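Local coordinates for protein HepC.19480.a.B1 (Helicobacter pylori, PDB 6MTZ) that is of unknown function but probably acts as a metal-dependent phosphoesterase of the DHH family, at residues A[11-16]-A[66-71]; A[25-30]-A[146-151]; A[224-229]-A[236-241]; A[257-262]-A[289-294]. One frame throughout, in Å; residues are numbered along the deposited sequence.

Contact 1. Residues A[11-16]-A[66-71]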
loop_
_atom_site.group_PDB
_atom_site.type_symbol
_atom_site.label_atom_id
_atom_site.label_comp_id
_atom_site.label_asym_id
_atom_site.label_seq_id
_atom_site.Cartn_x
_atom_site.Cartn_y
_atom_site.Cartn_z
ATOM N N VAL A 11 -11.869 -3.372 -13.964
ATOM C CA VAL A 11 -10.905 -4.317 -13.420
ATOM C C VAL A 11 -10.609 -3.943 -11.979
ATOM O O VAL A 11 -10.339 -2.774 -11.673
ATOM C CB VAL A 11 -9.622 -4.350 -14.258
ATOM C CG1 VAL A 11 -8.625 -5.303 -13.628
ATOM C CG2 VAL A 11 -9.960 -4.757 -15.696
ATOM N N TYR A 12 -10.672 -4.937 -11.097
ATOM C CA TYR A 12 -10.277 -4.800 -9.701
ATOM C C TYR A 12 -9.086 -5.715 -9.465
ATOM O O TYR A 12 -9.213 -6.939 -9.581
ATOM C CB TYR A 12 -11.447 -5.151 -8.777
ATOM C CG TYR A 12 -12.580 -4.164 -8.914
ATOM C CD1 TYR A 12 -13.526 -4.290 -9.927
ATOM C CD2 TYR A 12 -12.689 -3.090 -8.045
ATOM C CE1 TYR A 12 -14.555 -3.375 -10.063
ATOM C CE2 TYR A 12 -13.713 -2.173 -8.168
ATOM C CZ TYR A 12 -14.644 -2.316 -9.179
ATOM O OH TYR A 12 -15.659 -1.390 -9.303
ATOM N N HIS A 13 -7.924 -5.134 -9.145
ATOM C CA HIS A 13 -6.677 -5.895 -9.124
ATOM C C HIS A 13 -6.060 -5.873 -7.732
ATOM O O HIS A 13 -5.483 -4.860 -7.315
ATOM C CB HIS A 13 -5.689 -5.371 -10.165
ATOM C CG HIS A 13 -4.441 -6.190 -10.280
ATOM N ND1 HIS A 13 -3.402 -5.849 -11.121
ATOM C CD2 HIS A 13 -4.060 -7.331 -9.654
ATOM C CE1 HIS A 13 -2.435 -6.741 -11.006
ATOM N NE2 HIS A 13 -2.810 -7.653 -10.123
ATOM N N LEU A 14 -6.122 -7.014 -7.053
ATOM C CA LEU A 14 -5.517 -7.203 -5.737
ATOM C C LEU A 14 -4.192 -7.953 -5.865
ATOM O O LEU A 14 -4.141 -9.030 -6.484
ATOM C CB LEU A 14 -6.473 -7.975 -4.829
ATOM C CG LEU A 14 -5.866 -8.557 -3.555
ATOM C CD1 LEU A 14 -5.385 -7.426 -2.625
ATOM C CD2 LEU A 14 -6.857 -9.518 -2.862
ATOM N N SER A 15 -3.131 -7.401 -5.258
ATOM C CA SER A 15 -1.796 -7.994 -5.343
ATOM C C SER A 15 -1.052 -7.834 -4.020
ATOM O O SER A 15 -1.482 -7.106 -3.118
ATOM C CB SER A 15 -0.965 -7.375 -6.484
ATOM O OG SER A 15 0.146 -8.205 -6.786
ATOM N N HIS A 16 0.082 -8.527 -3.918
ATOM C CA HIS A 16 0.923 -8.489 -2.720
ATOM C C HIS A 16 1.633 -7.128 -2.640
ATOM O O HIS A 16 1.336 -6.208 -3.401
ATOM C CB HIS A 16 1.903 -9.656 -2.751
ATOM C CG HIS A 16 2.594 -9.931 -1.447
ATOM N ND1 HIS A 16 1.913 -10.098 -0.264
ATOM C CD2 HIS A 16 3.908 -10.094 -1.149
ATOM C CE1 HIS A 16 2.774 -10.345 0.709
ATOM N NE2 HIS A 16 3.991 -10.350 0.201
ATOM N N LEU A 66 -13.777 -7.755 -14.026
ATOM C CA LEU A 66 -12.713 -8.739 -13.889
ATOM C C LEU A 66 -12.034 -8.557 -12.541
ATOM O O LEU A 66 -11.429 -7.511 -12.285
ATOM C CB LEU A 66 -11.681 -8.613 -15.013
ATOM C CG LEU A 66 -10.415 -9.437 -14.750
ATOM C CD1 LEU A 66 -10.703 -10.937 -14.903
ATOM C CD2 LEU A 66 -9.286 -9.002 -15.670
ATOM N N ILE A 67 -12.131 -9.566 -11.685
ATOM C CA ILE A 67 -11.389 -9.591 -10.433
ATOM C C ILE A 67 -10.081 -10.324 -10.685
ATOM O O ILE A 67 -10.077 -11.503 -11.061
ATOM C CB ILE A 67 -12.193 -10.268 -9.317
ATOM C CG1 ILE A 67 -13.504 -9.531 -9.085
ATOM C CG2 ILE A 67 -11.371 -10.312 -8.033
ATOM C CD1 ILE A 67 -14.301 -10.081 -7.897
ATOM N N LEU A 68 -8.970 -9.623 -10.498
ATOM C CA LEU A 68 -7.641 -10.149 -10.781
ATOM C C LEU A 68 -6.848 -10.164 -9.480
ATOM O O LEU A 68 -6.725 -9.128 -8.818
ATOM C CB LEU A 68 -6.933 -9.299 -11.841
ATOM C CG LEU A 68 -5.544 -9.774 -12.263
ATOM C CD1 LEU A 68 -5.641 -11.110 -13.013
ATOM C CD2 LEU A 68 -4.805 -8.723 -13.102
ATOM N N VAL A 69 -6.329 -11.334 -9.113
ATOM C CA VAL A 69 -5.589 -11.528 -7.871
ATOM C C VAL A 69 -4.247 -12.156 -8.220
ATOM O O VAL A 69 -4.202 -13.214 -8.854
ATOM C CB VAL A 69 -6.363 -12.414 -6.871
ATOM C CG1 VAL A 69 -5.629 -12.500 -5.530
ATOM C CG2 VAL A 69 -7.796 -11.897 -6.673
ATOM N N SER A 70 -3.161 -11.520 -7.790
ATOM C CA SER A 70 -1.820 -11.930 -8.181
ATOM C C SER A 70 -0.908 -11.952 -6.967
ATOM O O SER A 70 -0.996 -11.074 -6.104
ATOM C CB SER A 70 -1.223 -10.986 -9.242
ATOM O OG SER A 70 -1.318 -9.638 -8.809
ATOM N N ASP A 71 -0.043 -12.975 -6.908
ATOM C CA ASP A 71 1.053 -13.073 -5.949
ATOM C C ASP A 71 0.561 -13.284 -4.522
ATOM O O ASP A 71 1.255 -12.940 -3.555
ATOM C CB ASP A 71 1.960 -11.836 -6.015
ATOM C CG ASP A 71 3.338 -12.095 -5.445
ATOM O OD1 ASP A 71 3.796 -13.271 -5.496
ATOM O OD2 ASP A 71 3.950 -11.126 -4.933
#
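Strands 11-15 and 66-70 pair in parallel near the middle of the five-stranded sheet of an alpha/beta domain resembling that of DHH phosphoesterases, with V11 level with L66 and L14 with V69. Their axes approach to 4.7 Å and diverge by only 15°. Y12 bonds on both sides of I67: its N donates to L66 O, and its O accepts from L68 N. L14 repeats this round V69, its N donating to L68 O and its O accepting from S70 N. On the sheet face turned to helix 43-59, L14 CD2 lies beside V69 CG1 (4.2 Å). The other face, toward helix 19-29, carries H13. L68 CD2 sits over the centre of the H13 ring, 3.6 Å from its centroid and 2° off the normal, a CH-pi contact. Beyond the strands, H16 and D71 come together: H16 CB lies 3.3 Å from D71 OD2. D71 also lies close to D18, D20 and H104, a cluster consistent with the metal site of DHH relatives. The H13 imidazole is held at both nitrogens, ND1 by S28 OG of helix 19-29 and NE2 by S70 OG at 2.8 Å near the ring plane.

Contact 2. Residues A[25-30]-A[146-151]; sequences QLVSKQ and TWLEPL
Two carbonyls grip the backbone N of Q30, V27 O at 2.9 Å and L26 O weakly at 3.4 Å, and the Q30 side chain reaches to W147 and L148. The axes of helices 25-29 and 146-151 run nearly antiparallel (153°) 11.3 Å apart, bridged by side chains alone. L148, with CG anti to its backbone N (chi1 180°), extends toward the other helix. L148 and L26 slide past each other in opposite directions, L148 CD1 3.6 Å from L26 CD2; L148 CD1 also meets V27 CG2, and L148 CD2 lies 3.9 Å from Q30 CG. L26 CD2 reaches the edge of the W147 indole at CZ3 (4.1 Å), and L26 CD1 meets L151 CD1. Tip to tip with that ring, Q30 NE2 approaches CH2, the amide and indole planes 72° apart; Q30 OE1 is bonded to N144. Y130 and L201 of neighbouring helices touch L148 and L26. Without a hydrogen bond between them, the segments hold by van der Waals contact, mostly of methyls and the indole.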
loop_
_atom_site.group_PDB
_atom_site.type_symbol
_atom_site.label_atom_id
_atom_site.label_comp_id
_atom_site.label_asym_id
_atom_site.label_seq_id
_atom_site.Cartn_x
_atom_site.Cartn_y
_atom_site.Cartn_z
ATOM N N GLN A 25 1.024 -4.953 -10.809
ATOM C CA GLN A 25 0.099 -3.853 -11.031
ATOM C C GLN A 25 0.645 -2.808 -11.992
ATOM O O GLN A 25 -0.142 -2.146 -12.677
ATOM C CB GLN A 25 -0.254 -3.217 -9.692
ATOM C CG GLN A 25 -1.062 -4.171 -8.833
ATOM C CD GLN A 25 -1.273 -3.670 -7.430
ATOM O OE1 GLN A 25 -0.390 -3.047 -6.834
ATOM N NE2 GLN A 25 -2.446 -3.950 -6.883
ATOM N N LEU A 26 1.972 -2.641 -12.062
ATOM C CA LEU A 26 2.539 -1.911 -13.193
ATOM C C LEU A 26 2.117 -2.567 -14.495
ATOM O O LEU A 26 1.705 -1.888 -15.448
ATOM C CB LEU A 26 4.066 -1.859 -13.095
ATOM C CG LEU A 26 4.824 -1.065 -14.172
ATOM C CD1 LEU A 26 6.140 -0.555 -13.621
ATOM C CD2 LEU A 26 5.114 -1.889 -15.413
ATOM N N VAL A 27 2.198 -3.893 -14.546
ATOM C CA VAL A 27 1.864 -4.603 -15.772
ATOM C C VAL A 27 0.391 -4.418 -16.093
ATOM O O VAL A 27 0.029 -4.037 -17.212
ATOM C CB VAL A 27 2.239 -6.089 -15.646
ATOM C CG1 VAL A 27 1.541 -6.910 -16.741
ATOM C CG2 VAL A 27 3.766 -6.265 -15.713
ATOM N N SER A 28 -0.486 -4.646 -15.106
ATOM C CA SER A 28 -1.918 -4.591 -15.390
ATOM C C SER A 28 -2.354 -3.195 -15.791
ATOM O O SER A 28 -3.275 -3.054 -16.601
ATOM C CB SER A 28 -2.744 -5.067 -14.197
ATOM O OG SER A 28 -2.640 -4.186 -13.099
ATOM N N LYS A 29 -1.724 -2.149 -15.229
ATOM C CA LYS A 29 -2.086 -0.786 -15.647
ATOM C C LYS A 29 -1.679 -0.501 -17.089
ATOM O O LYS A 29 -2.181 0.457 -17.689
ATOM C CB LYS A 29 -1.454 0.259 -14.721
ATOM C CG LYS A 29 -2.192 0.430 -13.399
ATOM C CD LYS A 29 -1.269 0.888 -12.292
ATOM C CE LYS A 29 -1.395 2.367 -12.080
ATOM N NZ LYS A 29 -2.704 2.664 -11.484
ATOM N N GLN A 30 -0.788 -1.307 -17.667
ATOM C CA GLN A 30 -0.475 -1.127 -19.076
ATOM C C GLN A 30 -1.580 -1.652 -19.983
ATOM O O GLN A 30 -1.581 -1.332 -21.176
ATOM C CB GLN A 30 0.864 -1.795 -19.398
ATOM C CG GLN A 30 2.049 -1.120 -18.664
ATOM C CD GLN A 30 2.452 0.213 -19.292
ATOM O OE1 GLN A 30 2.537 0.332 -20.517
ATOM N NE2 GLN A 30 2.687 1.226 -18.453
ATOM N N THR A 146 8.826 -2.717 -25.574
ATOM C CA THR A 146 10.269 -2.899 -25.654
ATOM C C THR A 146 10.961 -2.664 -24.313
ATOM O O THR A 146 12.067 -3.171 -24.107
ATOM C CB THR A 146 10.849 -1.988 -26.741
ATOM O OG1 THR A 146 10.491 -0.637 -26.470
ATOM C CG2 THR A 146 10.281 -2.365 -28.092
ATOM N N TRP A 147 10.349 -1.910 -23.390
ATOM C CA TRP A 147 10.879 -1.886 -22.031
ATOM C C TRP A 147 10.070 -2.737 -21.063
ATOM O O TRP A 147 10.632 -3.219 -20.069
ATOM C CB TRP A 147 10.988 -0.450 -21.490
ATOM C CG TRP A 147 9.701 0.327 -21.363
ATOM C CD1 TRP A 147 9.213 1.250 -22.251
ATOM C CD2 TRP A 147 8.763 0.280 -20.281
ATOM N NE1 TRP A 147 8.020 1.758 -21.796
ATOM C CE2 TRP A 147 7.728 1.189 -20.585
ATOM C CE3 TRP A 147 8.690 -0.447 -19.089
ATOM C CZ2 TRP A 147 6.651 1.398 -19.740
ATOM C CZ3 TRP A 147 7.605 -0.241 -18.246
ATOM C CH2 TRP A 147 6.599 0.667 -18.583
ATOM N N LEU A 148 8.789 -2.973 -21.343
ATOM C CA LEU A 148 7.960 -3.695 -20.386
ATOM C C LEU A 148 8.380 -5.161 -20.272
ATOM O O LEU A 148 8.485 -5.698 -19.158
ATOM C CB LEU A 148 6.484 -3.562 -20.770
ATOM C CG LEU A 148 5.528 -4.291 -19.818
ATOM C CD1 LEU A 148 5.729 -3.823 -18.375
ATOM C CD2 LEU A 148 4.098 -4.074 -20.243
ATOM N N GLU A 149 8.657 -5.824 -21.409
ATOM C CA GLU A 149 9.043 -7.232 -21.322
ATOM C C GLU A 149 10.402 -7.402 -20.644
ATOM O O GLU A 149 10.553 -8.317 -19.826
ATOM C CB GLU A 149 9.019 -7.902 -22.702
ATOM C CG GLU A 149 7.589 -8.111 -23.198
ATOM C CD GLU A 149 7.504 -8.843 -24.525
ATOM O OE1 GLU A 149 8.558 -9.208 -25.084
ATOM O OE2 GLU A 149 6.372 -9.051 -25.012
ATOM N N PRO A 150 11.406 -6.562 -20.924
ATOM C CA PRO A 150 12.639 -6.644 -20.123
ATOM C C PRO A 150 12.407 -6.418 -18.636
ATOM O O PRO A 150 13.003 -7.109 -17.797
ATOM C CB PRO A 150 13.512 -5.542 -20.736
ATOM C CG PRO A 150 13.095 -5.548 -22.164
ATOM C CD PRO A 150 11.595 -5.678 -22.085
ATOM N N LEU A 151 11.554 -5.459 -18.285
ATOM C CA LEU A 151 11.254 -5.232 -16.874
ATOM C C LEU A 151 10.618 -6.465 -16.248
ATOM O O LEU A 151 10.970 -6.858 -15.128
ATOM C CB LEU A 151 10.354 -4.003 -16.720
ATOM C CG LEU A 151 10.136 -3.418 -15.310
ATOM C CD1 LEU A 151 9.762 -1.957 -15.396
ATOM C CD2 LEU A 151 9.041 -4.155 -14.559
#

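Contact 3. Residues A[224-229]-A[236-241]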
loop_
_atom_site.group_PDB
_atom_site.type_symbol
_atom_site.label_atom_id
_atom_site.label_comp_id
_atom_site.label_asym_id
_atom_site.label_seq_id
_atom_site.Cartn_x
_atom_site.Cartn_y
_atom_site.Cartn_z
ATOM N N LEU A 224 16.022 10.422 -7.225
ATOM C CA LEU A 224 14.744 10.156 -7.884
ATOM C C LEU A 224 13.599 10.087 -6.882
ATOM O O LEU A 224 12.505 10.593 -7.149
ATOM C CB LEU A 224 14.805 8.849 -8.686
ATOM C CG LEU A 224 15.684 8.820 -9.933
ATOM C CD1 LEU A 224 15.599 7.425 -10.595
ATOM C CD2 LEU A 224 15.268 9.927 -10.910
ATOM N N LYS A 225 13.823 9.443 -5.734
ATOM C CA LYS A 225 12.775 9.350 -4.722
ATOM C C LYS A 225 12.381 10.728 -4.212
ATOM O O LYS A 225 11.190 11.009 -4.023
ATOM C CB LYS A 225 13.231 8.470 -3.554
ATOM C CG LYS A 225 13.528 7.011 -3.926
ATOM C CD LYS A 225 14.095 6.260 -2.698
ATOM C CE LYS A 225 13.059 6.203 -1.566
ATOM N NZ LYS A 225 13.508 5.310 -0.422
ATOM N N LYS A 226 13.372 11.580 -3.939
ATOM C CA LYS A 226 13.084 12.934 -3.477
ATOM C C LYS A 226 12.221 13.678 -4.486
ATOM O O LYS A 226 11.313 14.427 -4.106
ATOM C CB LYS A 226 14.384 13.712 -3.235
ATOM C CG LYS A 226 15.107 13.377 -1.957
ATOM C CD LYS A 226 16.206 14.428 -1.710
ATOM C CE LYS A 226 16.796 14.326 -0.335
ATOM N NZ LYS A 226 17.866 15.329 -0.086
ATOM N N ILE A 227 12.486 13.473 -5.779
ATOM C CA ILE A 227 11.715 14.160 -6.805
ATOM C C ILE A 227 10.328 13.551 -6.928
ATOM O O ILE A 227 9.331 14.272 -7.059
ATOM C CB ILE A 227 12.473 14.133 -8.143
ATOM C CG1 ILE A 227 13.673 15.075 -8.064
ATOM C CG2 ILE A 227 11.577 14.569 -9.282
ATOM C CD1 ILE A 227 14.607 14.889 -9.180
ATOM N N ALA A 228 10.232 12.222 -6.878
ATOM C CA ALA A 228 8.912 11.601 -6.996
ATOM C C ALA A 228 8.014 11.998 -5.831
ATOM O O ALA A 228 6.787 12.019 -5.969
ATOM C CB ALA A 228 9.044 10.080 -7.072
ATOM N N LEU A 229 8.606 12.341 -4.685
ATOM C CA LEU A 229 7.800 12.754 -3.542
ATOM C C LEU A 229 7.377 14.216 -3.612
ATOM O O LEU A 229 6.734 14.697 -2.675
ATOM C CB LEU A 229 8.560 12.510 -2.242
ATOM C CG LEU A 229 8.716 11.057 -1.799
ATOM C CD1 LEU A 229 9.772 10.998 -0.727
ATOM C CD2 LEU A 229 7.386 10.514 -1.282
ATOM N N GLU A 236 16.281 20.443 -0.031
ATOM C CA GLU A 236 15.494 19.821 1.029
ATOM C C GLU A 236 16.047 18.451 1.410
ATOM O O GLU A 236 16.514 17.696 0.550
ATOM C CB GLU A 236 14.024 19.685 0.598
ATOM C CG GLU A 236 13.390 21.009 0.172
ATOM C CD GLU A 236 11.960 20.849 -0.311
ATOM O OE1 GLU A 236 11.717 20.035 -1.223
ATOM O OE2 GLU A 236 11.075 21.544 0.226
ATOM N N THR A 237 15.976 18.127 2.701
ATOM C CA THR A 237 16.336 16.792 3.165
ATOM C C THR A 237 15.190 15.815 2.941
ATOM O O THR A 237 14.028 16.198 2.787
ATOM C CB THR A 237 16.681 16.778 4.659
ATOM O OG1 THR A 237 15.501 17.091 5.410
ATOM C CG2 THR A 237 17.813 17.767 4.983
ATOM N N MET A 238 15.533 14.527 2.948
ATOM C CA MET A 238 14.518 13.504 2.723
ATOM C C MET A 238 13.483 13.513 3.837
ATOM O O MET A 238 12.278 13.391 3.579
ATOM C CB MET A 238 15.179 12.136 2.602
ATOM C CG MET A 238 14.191 10.992 2.460
ATOM S SD MET A 238 13.144 11.160 0.996
ATOM C CE MET A 238 14.134 10.311 -0.217
ATOM N N ASP A 239 13.929 13.705 5.087
ATOM C CA ASP A 239 12.989 13.690 6.205
ATOM C C ASP A 239 12.014 14.866 6.132
ATOM O O ASP A 239 10.840 14.706 6.480
ATOM C CB ASP A 239 13.734 13.635 7.557
ATOM C CG ASP A 239 14.799 14.724 7.708
ATOM O OD1 ASP A 239 14.428 15.889 7.944
ATOM O OD2 ASP A 239 16.012 14.419 7.614
ATOM N N ASN A 240 12.428 16.026 5.614
ATOM C CA ASN A 240 11.421 17.072 5.428
ATOM C C ASN A 240 10.583 16.858 4.176
ATOM O O ASN A 240 9.406 17.236 4.153
ATOM C CB ASN A 240 12.071 18.451 5.411
ATOM C CG ASN A 240 12.583 18.840 6.775
ATOM O OD1 ASN A 240 12.012 18.451 7.793
ATOM N ND2 ASN A 240 13.678 19.575 6.810
ATOM N N ILE A 241 11.155 16.268 3.126
ATOM C CA ILE A 241 10.366 15.994 1.929
ATOM C C ILE A 241 9.276 14.975 2.232
ATOM O O ILE A 241 8.122 15.144 1.819
ATOM C CB ILE A 241 11.282 15.530 0.790
ATOM C CG1 ILE A 241 12.181 16.707 0.371
ATOM C CG2 ILE A 241 10.456 14.977 -0.402
ATOM C CD1 ILE A 241 13.313 16.278 -0.526
HETATM O O HOH W 1 7.195 17.146 -0.412
#
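K226, M238 and I241 bury the most surface here, where the end of helix 213-228 packs on the start of helix 238-251 after a short connection. The K226 chain runs straight from CG to NZ, all its later torsions close to 180°, and passes obliquely across M238. NZ donates to E236 O at 2.8 Å, lying in the carbonyl plane with a C=O...N angle of 149°. The K226 methylenes do the apolar work on the way: CD rests 3.6 Å from I241 CD1, the two side chains crossing at about a right angle, and CG lies 3.7 Å from M238 CE. M238 is folded at chi2 (60°) and chi3, and its methyl, close to K226 CG, also touches K225 CB. The sulfur, M238 SD, is met by L229 CD1 at 3.8 Å. I241 completes the interface with its other branch, CG2 lying 3.6 Å from L229 CB. T237 holds the N-cap position, its OG1 accepting from N240 N at 3.3 Å, while Y196 of helix 190-203 also touches L229. K226 thus serves two purposes, its aliphatic chain giving an apolar surface to M238 and I241 and its ammonium end binding a main-chain carbonyl just ahead of the new helix, where the positive charge would be expected to strengthen that bond.

Contact 4. Residues A[257-262]-A[289-294]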
loop_
_atom_site.group_PDB
_atom_site.type_symbol
_atom_site.label_atom_id
_atom_site.label_comp_id
_atom_site.label_asym_id
_atom_site.label_seq_id
_atom_site.Cartn_x
_atom_site.Cartn_y
_atom_site.Cartn_z
ATOM N N CYS A 257 -10.489 12.535 10.239
ATOM C CA CYS A 257 -9.520 12.095 11.238
ATOM C C CYS A 257 -9.546 12.926 12.518
ATOM O O CYS A 257 -8.647 12.778 13.356
ATOM C CB CYS A 257 -8.111 12.089 10.641
ATOM S SG CYS A 257 -7.977 11.039 9.165
ATOM N N SER A 258 -10.560 13.773 12.702
ATOM C CA SER A 258 -10.613 14.653 13.863
ATOM C C SER A 258 -11.161 13.911 15.070
ATOM O O SER A 258 -12.157 13.191 14.969
ATOM C CB SER A 258 -11.482 15.866 13.580
ATOM O OG SER A 258 -10.754 16.838 12.875
ATOM N N VAL A 259 -10.514 14.096 16.214
ATOM C CA VAL A 259 -10.961 13.517 17.471
ATOM C C VAL A 259 -10.909 14.616 18.525
ATOM O O VAL A 259 -10.190 15.608 18.384
ATOM C CB VAL A 259 -10.109 12.294 17.881
ATOM C CG1 VAL A 259 -10.501 11.087 17.040
ATOM C CG2 VAL A 259 -8.615 12.597 17.705
ATOM N N TYR A 260 -11.693 14.437 19.589
ATOM C CA TYR A 260 -11.923 15.511 20.554
ATOM C C TYR A 260 -11.712 14.997 21.968
ATOM O O TYR A 260 -12.433 14.105 22.426
ATOM C CB TYR A 260 -13.326 16.097 20.381
ATOM C CG TYR A 260 -13.526 16.605 18.966
ATOM C CD1 TYR A 260 -13.969 15.752 17.955
ATOM C CD2 TYR A 260 -13.225 17.927 18.628
ATOM C CE1 TYR A 260 -14.134 16.204 16.656
ATOM C CE2 TYR A 260 -13.384 18.386 17.323
ATOM C CZ TYR A 260 -13.843 17.518 16.345
ATOM O OH TYR A 260 -14.014 17.958 15.054
ATOM N N TYR A 261 -10.713 15.555 22.645
ATOM C CA TYR A 261 -10.420 15.276 24.047
ATOM C C TYR A 261 -10.746 16.526 24.855
ATOM O O TYR A 261 -10.036 17.538 24.756
ATOM C CB TYR A 261 -8.956 14.873 24.223
ATOM C CG TYR A 261 -8.534 14.762 25.675
ATOM C CD1 TYR A 261 -8.876 13.648 26.434
ATOM C CD2 TYR A 261 -7.784 15.770 26.283
ATOM C CE1 TYR A 261 -8.490 13.541 27.756
ATOM C CE2 TYR A 261 -7.400 15.675 27.603
ATOM C CZ TYR A 261 -7.762 14.561 28.337
ATOM O OH TYR A 261 -7.374 14.450 29.643
ATOM N N GLN A 262 -11.811 16.458 25.652
ATOM C CA GLN A 262 -12.261 17.577 26.485
ATOM C C GLN A 262 -12.502 18.766 25.574
ATOM O O GLN A 262 -13.385 18.679 24.694
ATOM C CB GLN A 262 -11.248 17.818 27.607
ATOM C CG GLN A 262 -11.002 16.636 28.505
ATOM C CD GLN A 262 -10.200 17.013 29.736
ATOM O OE1 GLN A 262 -9.486 18.020 29.744
ATOM N NE2 GLN A 262 -10.323 16.211 30.787
ATOM N N PHE A 289 -5.630 22.618 15.243
ATOM C CA PHE A 289 -5.504 21.384 16.004
ATOM C C PHE A 289 -4.596 21.598 17.208
ATOM O O PHE A 289 -3.599 22.324 17.130
ATOM C CB PHE A 289 -4.966 20.259 15.118
ATOM C CG PHE A 289 -5.995 19.694 14.175
ATOM C CD1 PHE A 289 -6.238 20.299 12.952
ATOM C CD2 PHE A 289 -6.736 18.569 14.524
ATOM C CE1 PHE A 289 -7.188 19.786 12.086
ATOM C CE2 PHE A 289 -7.681 18.051 13.667
ATOM C CZ PHE A 289 -7.907 18.656 12.445
ATOM N N ASP A 290 -4.965 20.977 18.324
ATOM C CA ASP A 290 -4.214 21.060 19.569
ATOM C C ASP A 290 -3.255 19.905 19.787
ATOM O O ASP A 290 -2.241 20.085 20.470
ATOM C CB ASP A 290 -5.174 21.112 20.748
ATOM C CG ASP A 290 -6.145 22.237 20.615
ATOM O OD1 ASP A 290 -5.673 23.392 20.567
ATOM O OD2 ASP A 290 -7.356 21.965 20.500
ATOM N N PHE A 291 -3.551 18.718 19.259
ATOM C CA PHE A 291 -2.624 17.613 19.425
ATOM C C PHE A 291 -2.725 16.685 18.234
ATOM O O PHE A 291 -3.644 16.763 17.416
ATOM C CB PHE A 291 -2.863 16.856 20.735
ATOM C CG PHE A 291 -4.194 16.177 20.817
ATOM C CD1 PHE A 291 -5.336 16.895 21.157
ATOM C CD2 PHE A 291 -4.304 14.810 20.577
ATOM C CE1 PHE A 291 -6.577 16.267 21.251
ATOM C CE2 PHE A 291 -5.537 14.164 20.657
ATOM C CZ PHE A 291 -6.679 14.891 20.996
ATOM N N TYR A 292 -1.741 15.808 18.150
ATOM C CA TYR A 292 -1.666 14.788 17.129
ATOM C C TYR A 292 -1.556 13.459 17.851
ATOM O O TYR A 292 -0.864 13.358 18.869
ATOM C CB TYR A 292 -0.461 15.037 16.199
ATOM C CG TYR A 292 -0.441 14.161 14.973
ATOM C CD1 TYR A 292 -0.027 12.843 15.051
ATOM C CD2 TYR A 292 -0.843 14.650 13.735
ATOM C CE1 TYR A 292 -0.017 12.029 13.938
ATOM C CE2 TYR A 292 -0.841 13.844 12.617
ATOM C CZ TYR A 292 -0.422 12.531 12.728
ATOM O OH TYR A 292 -0.410 11.707 11.634
ATOM N N ILE A 293 -2.269 12.449 17.355
ATOM C CA ILE A 293 -2.254 11.140 17.992
ATOM C C ILE A 293 -2.176 10.076 16.903
ATOM O O ILE A 293 -2.938 10.111 15.932
ATOM C CB ILE A 293 -3.478 10.945 18.910
ATOM C CG1 ILE A 293 -3.487 9.544 19.526
ATOM C CG2 ILE A 293 -4.795 11.239 18.171
ATOM C CD1 ILE A 293 -4.547 9.364 20.603
ATOM N N ASP A 294 -1.214 9.167 17.039
ATOM C CA ASP A 294 -1.060 8.019 16.156
ATOM C C ASP A 294 -1.151 6.745 16.984
ATOM O O ASP A 294 -0.592 6.665 18.083
ATOM C CB ASP A 294 0.278 8.069 15.402
ATOM C CG ASP A 294 0.434 6.944 14.399
ATOM O OD1 ASP A 294 -0.189 7.001 13.312
ATOM O OD2 ASP A 294 1.193 6.003 14.696
#
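V259 CG2 projects as a small bump against I293 CG2, 4.1 Å away, with the two side chains crossing at about a right angle. Beside it, the ring of F291 is the larger knob: its CZ fits into the hollow bordered by V259 CG2 (4.5 Å), V259 O and Y261 CB, coming to 3.9 Å of Y261 CB. Strands 258-261 and 291-294 are not adjacent: strand 264-270 lies between them in a mixed six-stranded sheet whose edge strand 322-324 lies in a GGGH sequence, consistent with the DHHA1 domain of DHH-family proteins. With one strand between them the axes stay 9.0 Å apart; they are nominally antiparallel, and the sheet's twist brings the angle between their directions down to 112°. Helix 311-318 covers this patch, L314 and M317 meeting Y261 and V311 meeting F291. At the start of strand 258-261, S258 OG, bonded to K254 O, lies at the edge of the F289 ring, 3.4 Å from CE2, and F282 of helix 276-285 meets that ring edge-to-face.

In the fold
From the N terminus, strand 10-15 runs directly into helix 19-29, opening contact 1 and then contact 2. Contact 1 closes first, at 66-71, joining two neighbouring strands of the parallel sheet; contact 2 closes only at 146-151, tying the helix over that sheet to the helical region. Their segments alternate, so the two loops cross, and they meet where Q25 NE2 of the helix probably bonds H13 O of the strand. Contact 3 then closes a short turn between helices 213-228 and 238-251. That second helix leads to strand 258-261, where contact 4 opens, closing at 289-294 on a strand two places across the mixed sheet. Contacts 1 and 4 lie on opposite sides of the chain's centre.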